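PDB 6HWJ: glucosamine kinase, which catalyses the Mg(2+)-dependent transfer of phosphate from ATP to D-glucosamine, giving D-glucosamine 6-phosphate, and also acts, to a lesser extent, on glucose. Local coordinates for residues Val84-Ala88 / Ala106-Thr110; Gln150-Leu155 / Ala232-Arg236; Met212-Leu216 / Ala367-Ala372; Pro334-Val340 / Leu397-Arg402. All coordinates share one frame. Residue numbers count along the deposited sequence, not the author numbering.

Contact 1: Val84-Ala88 / Ala106-Thr110; sequences VAALA and AAPVT
V84, in the t rotamer, sets its CG1 against an irregular segment, 3.0 Å from the carbonyl O of A107 and 4.2 Å from CG2 of V109. Residues 84-88 form the last turn of helix 79-88, with A88 N bonded to V84 O at 3.1 Å. Segment 106-110 has no regular secondary structure: A106 is polyproline-like (-55/135), A107 is extended, and P108 (-75/61) is the centre of an inverse gamma turn, closed by V109 N to A107 O at 2.7 Å. The kink brings the proline against the helix, so that the CA atoms of A85 and P108 lie 4.4 Å apart and those of A88 and A107 5.2 Å. Such closeness is possible because the helix offers alanines here: A85 CB meets P108 CB at 4.4 Å, and A88 CB, in a less well ordered residue, meets P108 CD at 3.6 Å. L87 CB reaches A106 CB at 4.4 Å. This is apolar packing of a helix end against a connecting loop, burying 265 Å². On the sheet side, V84, A106 and V109 share W167 of strand 166-172, while L87 rests on L100 of strand 98-102 and V184 of strand 179-186, so loop and helix pack together on the six-stranded antiparallel sheet.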
# COMPACT_ATOMS: atom_id res chain seq x y z
N VAL A 84 4.79 -20.34 9.92
CA VAL A 84 3.81 -20.00 10.94
C VAL A 84 4.14 -20.71 12.25
O VAL A 84 4.05 -20.11 13.33
CB VAL A 84 2.40 -20.36 10.45
CG1 VAL A 84 1.38 -20.16 11.56
CG2 VAL A 84 2.06 -19.50 9.23
N ALA A 85 4.58 -21.96 12.18
CA ALA A 85 4.93 -22.68 13.41
C ALA A 85 6.11 -22.03 14.11
O ALA A 85 6.13 -21.92 15.34
CB ALA A 85 5.23 -24.16 13.09
N ALA A 86 7.11 -21.56 13.34
CA ALA A 86 8.24 -20.88 13.95
C ALA A 86 7.82 -19.59 14.64
O ALA A 86 8.48 -19.15 15.58
CB ALA A 86 9.31 -20.57 12.90
N LEU A 87 6.72 -18.98 14.20
CA LEU A 87 6.22 -17.79 14.89
C LEU A 87 5.61 -18.16 16.24
O LEU A 87 5.97 -17.58 17.27
CB LEU A 87 5.17 -17.09 14.03
CG LEU A 87 5.68 -16.50 12.72
CD1 LEU A 87 4.51 -15.93 11.93
CD2 LEU A 87 6.71 -15.45 12.99
N ALA A 88 4.69 -19.12 16.25
CA ALA A 88 4.04 -19.50 17.50
C ALA A 88 5.06 -20.00 18.51
O ALA A 88 5.00 -19.64 19.69
CB ALA A 88 2.98 -20.56 17.23
N ALA A 106 -0.87 -15.40 16.81
CA ALA A 106 -0.18 -16.41 16.02
C ALA A 106 -0.44 -17.79 16.63
O ALA A 106 -0.39 -17.96 17.85
CB ALA A 106 1.31 -16.11 15.96
N ALA A 107 -0.74 -18.76 15.79
CA ALA A 107 -0.95 -20.14 16.21
C ALA A 107 -0.39 -21.07 15.15
O ALA A 107 -0.42 -20.74 13.95
CB ALA A 107 -2.44 -20.45 16.44
N PRO A 108 0.13 -22.24 15.55
CA PRO A 108 0.74 -23.17 14.59
C PRO A 108 -0.30 -23.91 13.75
O PRO A 108 -0.39 -25.14 13.77
CB PRO A 108 1.54 -24.11 15.51
CG PRO A 108 0.70 -24.16 16.79
CD PRO A 108 0.13 -22.77 16.94
N VAL A 109 -1.09 -23.15 12.99
CA VAL A 109 -2.11 -23.77 12.14
C VAL A 109 -1.46 -24.47 10.95
O VAL A 109 -0.31 -24.18 10.56
CB VAL A 109 -3.16 -22.74 11.68
CG1 VAL A 109 -3.92 -22.18 12.88
CG2 VAL A 109 -2.51 -21.63 10.86
N THR A 110 -2.21 -25.39 10.35
CA THR A 110 -1.68 -26.30 9.34
C THR A 110 -2.62 -26.35 8.15
O THR A 110 -3.78 -25.99 8.24
CB THR A 110 -1.50 -27.73 9.90
OG1 THR A 110 -2.74 -28.17 10.46
CG2 THR A 110 -0.44 -27.77 10.98

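Contact 2: Gln150-Leu155 / Ala232-Arg236; sequences QRIAAL and ALAAR
Helix-helix packing at the junction of the sheet-bearing and helical parts of the kinase joins helix 148-157 to the C-terminal end of helix 212-234. Backbone conformation is helical through 150-155; 232-236 also keeps helical-type phi/psi, with A235 N to A232 O 3.2 Å and R236 N to L233 O 3.1 Å. CA atoms pair A154 with L233 at 5.7 Å and L155 with A232 at 5.4 Å. The apolar part centres on L233 (chi1 m, chi2 t): its CD2 lies 3.7 Å from L155 CG, 4.1 Å from A154 CB and 4.0 Å from R151 CD. A232 CB lies 4.0 Å from L155 CD2, and R236, poorly ordered, brings CD to 3.8 Å from A154 CB. Charged ends turn to other partners: R236 forms a salt bridge with D296, whereas R151 NE donates to V297 O. The R151 side chain is about 8 Å from that of D319, a Mg(2+) ligand, near the metal site without touching it. Polar contact between the segments runs through solvent: one water donates to both A154 O, at a short 2.4 Å, and A232 O, at 2.8 Å.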
# COMPACT_ATOMS: atom_id res chain seq x y z
N GLN A 150 7.83 -2.52 8.74
CA GLN A 150 7.92 -1.45 9.74
C GLN A 150 6.55 -0.82 9.99
O GLN A 150 6.24 -0.44 11.12
CB GLN A 150 8.92 -0.39 9.29
CG GLN A 150 10.37 -0.85 9.35
CD GLN A 150 10.69 -1.93 8.33
OE1 GLN A 150 10.29 -1.85 7.17
NE2 GLN A 150 11.41 -2.96 8.77
N ARG A 151 5.73 -0.69 8.95
CA ARG A 151 4.40 -0.13 9.13
C ARG A 151 3.52 -1.05 9.98
O ARG A 151 2.90 -0.61 10.95
CB ARG A 151 3.74 0.11 7.77
CG ARG A 151 4.51 1.08 6.88
CD ARG A 151 4.49 2.50 7.37
NE ARG A 151 5.36 3.35 6.54
CZ ARG A 151 6.69 3.40 6.63
NH1 ARG A 151 7.33 2.68 7.53
NH2 ARG A 151 7.38 4.17 5.83
N ILE A 152 3.47 -2.34 9.62
CA ILE A 152 2.60 -3.27 10.33
C ILE A 152 3.03 -3.39 11.79
O ILE A 152 2.19 -3.36 12.70
CB ILE A 152 2.60 -4.65 9.62
CG1 ILE A 152 1.90 -4.52 8.26
CG2 ILE A 152 1.86 -5.67 10.49
CD1 ILE A 152 2.07 -5.71 7.34
N ALA A 153 4.34 -3.54 12.03
CA ALA A 153 4.82 -3.64 13.41
C ALA A 153 4.51 -2.38 14.21
O ALA A 153 4.06 -2.46 15.37
CB ALA A 153 6.33 -3.92 13.42
N ALA A 154 4.72 -1.20 13.62
CA ALA A 154 4.42 0.03 14.34
C ALA A 154 2.94 0.11 14.69
O ALA A 154 2.58 0.53 15.80
CB ALA A 154 4.83 1.25 13.49
N LEU A 155 2.07 -0.28 13.76
CA LEU A 155 0.64 -0.25 14.03
C LEU A 155 0.26 -1.21 15.16
O LEU A 155 -0.45 -0.84 16.10
CB LEU A 155 -0.12 -0.59 12.74
CG LEU A 155 0.02 0.48 11.64
CD1 LEU A 155 -0.45 -0.04 10.29
CD2 LEU A 155 -0.76 1.71 12.05
N ALA A 232 -0.43 6.01 15.55
CA ALA A 232 0.44 4.88 15.85
C ALA A 232 1.74 4.97 15.07
O ALA A 232 2.81 4.70 15.62
CB ALA A 232 -0.28 3.56 15.52
N LEU A 233 1.66 5.29 13.77
CA LEU A 233 2.87 5.39 12.97
C LEU A 233 3.76 6.51 13.47
O LEU A 233 5.00 6.39 13.48
CB LEU A 233 2.50 5.60 11.50
CG LEU A 233 1.70 4.48 10.83
CD1 LEU A 233 1.29 4.90 9.44
CD2 LEU A 233 2.46 3.14 10.79
N ALA A 234 3.16 7.62 13.90
CA ALA A 234 3.95 8.77 14.33
C ALA A 234 4.73 8.48 15.61
O ALA A 234 5.67 9.22 15.92
CB ALA A 234 3.04 9.98 14.55
N ALA A 235 4.38 7.42 16.34
CA ALA A 235 5.14 7.06 17.53
C ALA A 235 6.57 6.65 17.21
O ALA A 235 7.43 6.71 18.10
CB ALA A 235 4.44 5.92 18.27
N ARG A 236 6.86 6.25 15.97
CA ARG A 236 8.23 5.98 15.56
C ARG A 236 9.03 7.26 15.34
O ARG A 236 10.24 7.19 15.11
CB ARG A 236 8.25 5.15 14.28
CG ARG A 236 7.80 3.70 14.48
CD ARG A 236 8.29 2.78 13.37
NE ARG A 236 9.75 2.68 13.33
CZ ARG A 236 10.54 3.35 12.49
NH1 ARG A 236 10.02 4.18 11.58
NH2 ARG A 236 11.85 3.19 12.55
O HOH W 1 3.55 2.41 17.03

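Contact 3: Met212-Leu216 / Ala367-Ala372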
# COMPACT_ATOMS: atom_id res chain seq x y z
N MET A 212 -28.78 10.00 3.80
CA MET A 212 -27.49 10.69 3.77
C MET A 212 -26.67 10.37 5.01
O MET A 212 -25.47 10.09 4.92
CB MET A 212 -27.72 12.20 3.64
CG MET A 212 -26.44 13.01 3.48
SD MET A 212 -25.51 12.58 2.01
CE MET A 212 -26.53 13.29 0.72
N ASP A 213 -27.31 10.40 6.20
CA ASP A 213 -26.58 10.09 7.43
C ASP A 213 -25.94 8.71 7.35
O ASP A 213 -24.77 8.54 7.72
CB ASP A 213 -27.53 10.17 8.63
CG ASP A 213 -26.85 9.79 9.92
OD1 ASP A 213 -26.05 10.60 10.41
OD2 ASP A 213 -27.10 8.67 10.42
N GLN A 214 -26.69 7.72 6.89
CA GLN A 214 -26.17 6.37 6.82
C GLN A 214 -25.04 6.28 5.80
O GLN A 214 -24.04 5.58 6.03
CB GLN A 214 -27.28 5.39 6.46
CG GLN A 214 -28.27 5.18 7.58
CD GLN A 214 -29.53 4.50 7.11
OE1 GLN A 214 -29.95 4.65 5.96
NE2 GLN A 214 -30.15 3.74 8.01
N ALA A 215 -25.20 6.96 4.67
CA ALA A 215 -24.17 6.90 3.64
C ALA A 215 -22.93 7.71 4.01
O ALA A 215 -21.85 7.45 3.46
CB ALA A 215 -24.72 7.39 2.31
N LEU A 216 -23.05 8.65 4.94
CA LEU A 216 -21.90 9.43 5.38
C LEU A 216 -21.10 8.74 6.48
O LEU A 216 -19.91 9.04 6.66
CB LEU A 216 -22.35 10.80 5.89
CG LEU A 216 -22.79 11.79 4.82
CD1 LEU A 216 -23.42 13.02 5.43
CD2 LEU A 216 -21.59 12.20 3.92
N ALA A 367 -23.96 16.03 -3.34
CA ALA A 367 -24.07 16.46 -1.95
C ALA A 367 -23.26 15.54 -1.05
O ALA A 367 -22.60 16.00 -0.11
CB ALA A 367 -25.53 16.47 -1.52
N TRP A 368 -23.28 14.24 -1.34
CA TRP A 368 -22.53 13.28 -0.53
C TRP A 368 -21.03 13.48 -0.70
O TRP A 368 -20.26 13.36 0.27
CB TRP A 368 -22.94 11.84 -0.90
CG TRP A 368 -22.09 10.80 -0.24
CD1 TRP A 368 -22.33 10.16 0.94
CD2 TRP A 368 -20.84 10.30 -0.72
NE1 TRP A 368 -21.30 9.28 1.23
CE2 TRP A 368 -20.37 9.36 0.22
CE3 TRP A 368 -20.07 10.55 -1.87
CZ2 TRP A 368 -19.17 8.66 0.05
CZ3 TRP A 368 -18.88 9.85 -2.04
CH2 TRP A 368 -18.45 8.91 -1.09
N ILE A 369 -20.57 13.76 -1.92
CA ILE A 369 -19.15 14.01 -2.14
C ILE A 369 -18.65 15.11 -1.21
O ILE A 369 -17.64 14.95 -0.51
CB ILE A 369 -18.88 14.36 -3.61
CG1 ILE A 369 -19.13 13.13 -4.50
CG2 ILE A 369 -17.44 14.89 -3.78
CD1 ILE A 369 -18.95 13.40 -5.99
N ALA A 370 -19.34 16.25 -1.20
CA ALA A 370 -18.93 17.37 -0.37
C ALA A 370 -19.05 17.02 1.11
O ALA A 370 -18.13 17.27 1.90
CB ALA A 370 -19.76 18.61 -0.70
N ALA A 371 -20.19 16.44 1.51
CA ALA A 371 -20.40 16.12 2.91
C ALA A 371 -19.47 15.01 3.39
O ALA A 371 -19.05 15.01 4.56
CB ALA A 371 -21.86 15.74 3.13
N ALA A 372 -19.11 14.07 2.50
CA ALA A 372 -18.23 12.98 2.90
C ALA A 372 -16.82 13.49 3.19
O ALA A 372 -16.17 13.04 4.15
CB ALA A 372 -18.19 11.90 1.82
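L216 supplies the apolar centre, its CD2 pushed against the second helix 3.4 Å from A372 N, 3.6 Å from A371 CB and 3.7 Å from W368 CD1. The m,t rotamer carries the leucine across although its CA-to-CB bond points sideways. Small residues let it in: alanines at 371 and 372 allow the CA atoms of L216 and A372 to come within 5.7 Å, while the short axes remain 10.4 Å apart and cross at -53°. Further out, the end of M212 reaches A367, CE to CB 4.0 Å, and sets SD 5.2 Å from the centroid of the five-membered ring of W368, at the ring edge, a Met-aromatic contact. L205 of helix 194-207 touches M212, A215 and W368, adding a third helix to the cluster. At the polar edge, W368 NE1 donates to A215 O at 2.9 Å with an angle of 158°. The indole thus does two jobs, packing its five-membered ring against helix 212-234 while also touching V202 and L205, and satisfying its one polar group on a main-chain carbonyl, so that its position is fixed by direction as well as by bulk.

Contact 4: Pro334-Val340 / Leu397-Arg402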
# COMPACT_ATOMS: atom_id res chain seq x y z
N PRO A 334 4.37 13.70 4.47
CA PRO A 334 3.35 14.34 5.31
C PRO A 334 2.15 13.42 5.50
O PRO A 334 1.70 12.77 4.57
CB PRO A 334 2.95 15.59 4.52
CG PRO A 334 4.01 15.74 3.46
CD PRO A 334 4.49 14.36 3.16
N ALA A 335 1.61 13.42 6.72
CA ALA A 335 0.37 12.70 6.98
C ALA A 335 -0.75 13.19 6.07
O ALA A 335 -1.62 12.40 5.66
CB ALA A 335 -0.03 12.84 8.45
N ALA A 336 -0.75 14.48 5.73
CA ALA A 336 -1.77 15.01 4.85
C ALA A 336 -1.79 14.30 3.50
O ALA A 336 -2.82 14.33 2.81
CB ALA A 336 -1.58 16.51 4.65
N LEU A 337 -0.69 13.67 3.10
CA LEU A 337 -0.69 12.91 1.86
C LEU A 337 -1.70 11.77 1.91
O LEU A 337 -2.48 11.57 0.97
CB LEU A 337 0.72 12.36 1.59
CG LEU A 337 0.81 11.47 0.34
CD1 LEU A 337 0.62 12.31 -0.92
CD2 LEU A 337 2.17 10.74 0.29
N ASP A 338 -1.71 10.99 3.01
CA ASP A 338 -2.74 9.96 3.15
C ASP A 338 -4.12 10.58 3.19
O ASP A 338 -5.09 10.02 2.65
CB ASP A 338 -2.53 9.13 4.42
CG ASP A 338 -1.31 8.21 4.36
OD1 ASP A 338 -0.82 7.88 3.26
OD2 ASP A 338 -0.87 7.80 5.46
N VAL A 339 -4.25 11.73 3.86
CA VAL A 339 -5.55 12.38 4.00
C VAL A 339 -6.12 12.71 2.63
O VAL A 339 -7.27 12.38 2.33
CB VAL A 339 -5.43 13.64 4.88
CG1 VAL A 339 -6.68 14.47 4.79
CG2 VAL A 339 -5.13 13.27 6.32
N VAL A 340 -5.31 13.35 1.77
CA VAL A 340 -5.81 13.74 0.46
C VAL A 340 -6.03 12.53 -0.42
O VAL A 340 -6.92 12.53 -1.28
CB VAL A 340 -4.88 14.76 -0.23
CG1 VAL A 340 -4.76 16.03 0.60
CG2 VAL A 340 -3.51 14.15 -0.52
N LEU A 397 -1.28 21.79 3.61
CA LEU A 397 -0.94 20.92 2.49
C LEU A 397 -2.16 20.39 1.76
O LEU A 397 -2.00 19.78 0.70
CB LEU A 397 -0.10 19.76 2.97
CG LEU A 397 1.33 20.08 3.41
CD1 LEU A 397 1.91 18.96 4.23
CD2 LEU A 397 2.18 20.34 2.18
N LEU A 398 -3.37 20.58 2.30
CA LEU A 398 -4.54 19.94 1.71
C LEU A 398 -4.71 20.33 0.25
O LEU A 398 -4.82 19.47 -0.62
CB LEU A 398 -5.80 20.29 2.51
CG LEU A 398 -6.02 19.52 3.81
CD1 LEU A 398 -7.36 19.90 4.43
CD2 LEU A 398 -5.95 18.03 3.53
N THR A 399 -4.75 21.63 -0.05
CA THR A 399 -5.05 22.02 -1.43
C THR A 399 -3.94 21.61 -2.39
O THR A 399 -4.24 20.96 -3.40
CB THR A 399 -5.34 23.51 -1.49
OG1 THR A 399 -6.42 23.81 -0.60
CG2 THR A 399 -5.74 23.92 -2.92
N PRO A 400 -2.66 21.96 -2.18
CA PRO A 400 -1.65 21.53 -3.16
C PRO A 400 -1.58 20.03 -3.36
O PRO A 400 -1.46 19.58 -4.50
CB PRO A 400 -0.34 22.11 -2.59
CG PRO A 400 -0.62 22.48 -1.17
CD PRO A 400 -2.11 22.81 -1.12
N LEU A 401 -1.63 19.22 -2.28
CA LEU A 401 -1.53 17.78 -2.45
C LEU A 401 -2.79 17.20 -3.10
O LEU A 401 -2.71 16.24 -3.88
CB LEU A 401 -1.27 17.10 -1.12
CG LEU A 401 0.07 17.34 -0.43
CD1 LEU A 401 0.22 16.40 0.78
CD2 LEU A 401 1.23 17.14 -1.40
N ARG A 402 -3.96 17.77 -2.81
CA ARG A 402 -5.17 17.28 -3.46
C ARG A 402 -5.13 17.55 -4.96
O ARG A 402 -5.43 16.66 -5.76
CB ARG A 402 -6.41 17.91 -2.82
CG ARG A 402 -7.71 17.56 -3.51
CD ARG A 402 -8.00 16.04 -3.48
NE ARG A 402 -9.21 15.73 -4.23
CZ ARG A 402 -10.44 15.82 -3.74
NH1 ARG A 402 -11.48 15.55 -4.51
NH2 ARG A 402 -10.63 16.17 -2.48
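Buried helix-helix packing joins the start of helix 335-356 to the start of helix 398-416, within the helical half of the kinase. The short axes come to 9.2 Å and cross at -62°, and the side-chain contacts between the segments are all apolar. V340 is the residue most covered by the other segment: CG1 approaches L398 CD2 at 3.7 Å and R402 CB at 4.2 Å, while CG2 lies 3.8 Å from L401 CB. L401 in turn extends CD1 over the first turn of the other helix, 3.7 Å from L337 N and 4.2 Å from L337 CB. At the N-terminal ends of both segments A336 CB meets L397 CB at 3.9 Å, and P334 CB meets L397 CD1 at 3.5 Å, with W249 of helix 243-263 touching both P334 and L397. R402 NE and NH1 form salt bridges with E406 of its own helix and D347 of helix 335-356, and NH2 hydrogen-bonds Q373 of helix 362-386. Side chains of L337 and R402 lie about 8 Å from those of D300 and E409 respectively, both D-glucosamine ligands, so this crossing of two helix starts lies close to the sugar-binding site.

Together the four contacts show how one chain is packed from the sheet that carries residues inferred to bind ATP to the helical part that includes the glucosamine ligand E409. Contacts 1 and 4, with centres 40 Å apart, lie on opposite sides of the chain's centre. Between them, contact 2 is 23 Å from the centre of contact 1 and 20 Å from that of contact 4, and the side chain of R151 is about 11 Å from a bound magnesium ion. Helix 212-234 links contact 2 at its C-terminal end with contact 3 at its start, their centres 31 Å apart. Contact 3 lies away from the annotated sites, yet its nearest atoms are about 6 Å from contact 4, and helix 362-386 stands between the two helices of contact 4 in chain order.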